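Local coordinates for cyanate lyase C-terminal domain-containing protein (PDB 5UK3) that is a cyanase, a lyase that probably converts cyanate and bicarbonate to ammonia and carbon dioxide, at the interface of chains A and B. Residues are numbered along the deposited sequence; one frame, centred on the assembly and turned at random. Chains: chain A/B, Uncharacterized protein.

The interface of chains A and B. Residues chain A 105, 116, 125, 127, 130, 132, 146; chain B 100-101, 104, 142, 144.
A:Ile146 N donates to the carbonyl oxygen B:Leu144 O at 2.8 Å, and B:Leu144 N returns the bond to A:Ile146 O. Both are almost straight, and this antiparallel pair joins the 141-152 strands of the two chains into one continuous sheet. Beta-branched isoleucine and valine suit the extended strand backbone, and A:Ile146 turns its hydrocarbon toward B:Leu104 on helix 96-120 of chain B. The CG of B:Leu104 stands anti to the backbone N (chi1 -172°). Leucine's forked end serves two neighbours at once, tip to tip: CD2 lies 3.7 Å from A:Ile146 CG2, and both methyls touch A:Ile132 CD1. One turn back, the B:Phe101 and A:Phe105 side chains run at about a right angle, yet their rings lie nearly parallel and offset. Phenylalanine's flat ring offers both face and edge: B:Phe101 CB sits over the centre of the A:Phe105 ring, 3.8 Å from the centroid, and B:Leu144 CD2 meets its edge, in plane, 3.9 Å from CZ. A:Met125 bends at its last torsion (chi3 88°), bringing SD and CE against B:Phe101 CE1, while its CG packs 3.7 Å from B:Val142 CB. An unbranched, flexible methionine can thus follow the uneven surface made by the B:Phe101 ring and B:Val142. Repeated by two-fold symmetry, this apolar core and shared sheet interlock the C-terminal regions of two subunits, consistent with the dimeric building block of the cyanase decamer.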
# COMPACT_ATOMS: atom_id res chain seq x y z
N PHE A 105 -7.79 -6.11 18.93
CA PHE A 105 -8.36 -7.16 18.09
C PHE A 105 -7.35 -7.88 17.22
O PHE A 105 -7.64 -8.95 16.69
CB PHE A 105 -9.53 -6.62 17.27
CG PHE A 105 -10.68 -6.24 18.13
CD1 PHE A 105 -11.58 -7.20 18.58
CD2 PHE A 105 -10.82 -4.95 18.58
CE1 PHE A 105 -12.63 -6.85 19.42
CE2 PHE A 105 -11.87 -4.60 19.42
CZ PHE A 105 -12.77 -5.55 19.84
N ILE A 116 -16.80 -17.15 20.04
CA ILE A 116 -18.10 -16.84 19.47
C ILE A 116 -18.59 -18.02 18.64
O ILE A 116 -19.78 -18.35 18.69
CB ILE A 116 -18.11 -15.54 18.65
CG1 ILE A 116 -17.99 -14.34 19.59
CG2 ILE A 116 -19.41 -15.39 17.87
CD1 ILE A 116 -17.55 -13.07 18.89
N MET A 125 -20.94 -10.98 14.84
CA MET A 125 -21.59 -10.01 15.66
C MET A 125 -21.70 -8.77 14.82
O MET A 125 -20.69 -8.25 14.35
CB MET A 125 -20.76 -9.70 16.90
CG MET A 125 -21.46 -8.71 17.82
SD MET A 125 -20.36 -7.87 18.96
CE MET A 125 -19.90 -6.49 17.90
N ALA A 127 -22.13 -4.94 13.54
CA ALA A 127 -21.68 -3.59 13.89
C ALA A 127 -22.78 -2.55 13.64
O ALA A 127 -22.60 -1.35 13.88
CB ALA A 127 -20.42 -3.23 13.10
N CYS A 130 -26.02 -2.48 17.22
CA CYS A 130 -24.93 -2.53 18.18
C CYS A 130 -24.97 -1.37 19.15
O CYS A 130 -25.06 -0.23 18.72
CB CYS A 130 -23.61 -2.50 17.41
SG CYS A 130 -22.23 -3.18 18.34
N ILE A 132 -22.91 0.52 22.02
CA ILE A 132 -21.69 0.74 22.77
C ILE A 132 -22.05 1.50 24.02
O ILE A 132 -22.98 2.27 24.05
CB ILE A 132 -20.65 1.60 22.03
CG1 ILE A 132 -20.55 1.26 20.53
CG2 ILE A 132 -19.28 1.47 22.69
CD1 ILE A 132 -20.26 -0.19 20.26
N ILE A 146 -19.73 -3.57 24.60
CA ILE A 146 -20.31 -3.63 23.26
C ILE A 146 -21.40 -4.72 23.25
O ILE A 146 -21.15 -5.84 23.64
CB ILE A 146 -19.20 -3.95 22.25
CG1 ILE A 146 -18.13 -2.85 22.32
CG2 ILE A 146 -19.79 -4.04 20.86
CD1 ILE A 146 -16.92 -3.12 21.46
N ARG B 100 -15.80 -6.69 11.38
CA ARG B 100 -16.86 -5.92 12.02
C ARG B 100 -16.37 -5.17 13.24
O ARG B 100 -16.70 -4.01 13.42
CB ARG B 100 -18.08 -6.78 12.28
CG ARG B 100 -19.04 -6.71 11.11
CD ARG B 100 -19.57 -8.07 10.71
NE ARG B 100 -20.34 -7.98 9.48
CZ ARG B 100 -19.84 -8.20 8.27
NH1 ARG B 100 -18.57 -8.53 8.13
NH2 ARG B 100 -20.62 -8.10 7.20
N PHE B 101 -15.55 -5.81 14.05
CA PHE B 101 -14.96 -5.08 15.17
C PHE B 101 -14.13 -3.90 14.66
O PHE B 101 -14.20 -2.85 15.24
CB PHE B 101 -14.13 -5.99 16.08
CG PHE B 101 -14.96 -7.00 16.81
CD1 PHE B 101 -15.97 -6.60 17.66
CD2 PHE B 101 -14.75 -8.35 16.63
CE1 PHE B 101 -16.76 -7.51 18.32
CE2 PHE B 101 -15.53 -9.28 17.29
CZ PHE B 101 -16.54 -8.85 18.13
N LEU B 104 -16.46 -1.16 13.54
CA LEU B 104 -17.03 -0.55 14.70
C LEU B 104 -16.20 0.59 15.23
O LEU B 104 -16.74 1.62 15.52
CB LEU B 104 -17.27 -1.61 15.76
CG LEU B 104 -18.05 -1.20 16.99
CD1 LEU B 104 -19.44 -0.80 16.54
CD2 LEU B 104 -18.15 -2.34 17.98
N VAL B 142 -24.53 -10.79 21.58
CA VAL B 142 -23.11 -10.93 21.92
C VAL B 142 -22.75 -9.76 22.80
O VAL B 142 -22.96 -8.64 22.41
CB VAL B 142 -22.21 -10.88 20.68
CG1 VAL B 142 -20.79 -11.22 21.07
CG2 VAL B 142 -22.68 -11.86 19.62
N LEU B 144 -19.72 -8.04 24.73
CA LEU B 144 -18.28 -7.99 24.77
C LEU B 144 -17.90 -6.87 25.72
O LEU B 144 -18.26 -5.74 25.49
CB LEU B 144 -17.79 -7.72 23.36
CG LEU B 144 -16.30 -7.53 23.09
CD1 LEU B 144 -15.65 -8.83 23.47
CD2 LEU B 144 -15.85 -7.20 21.67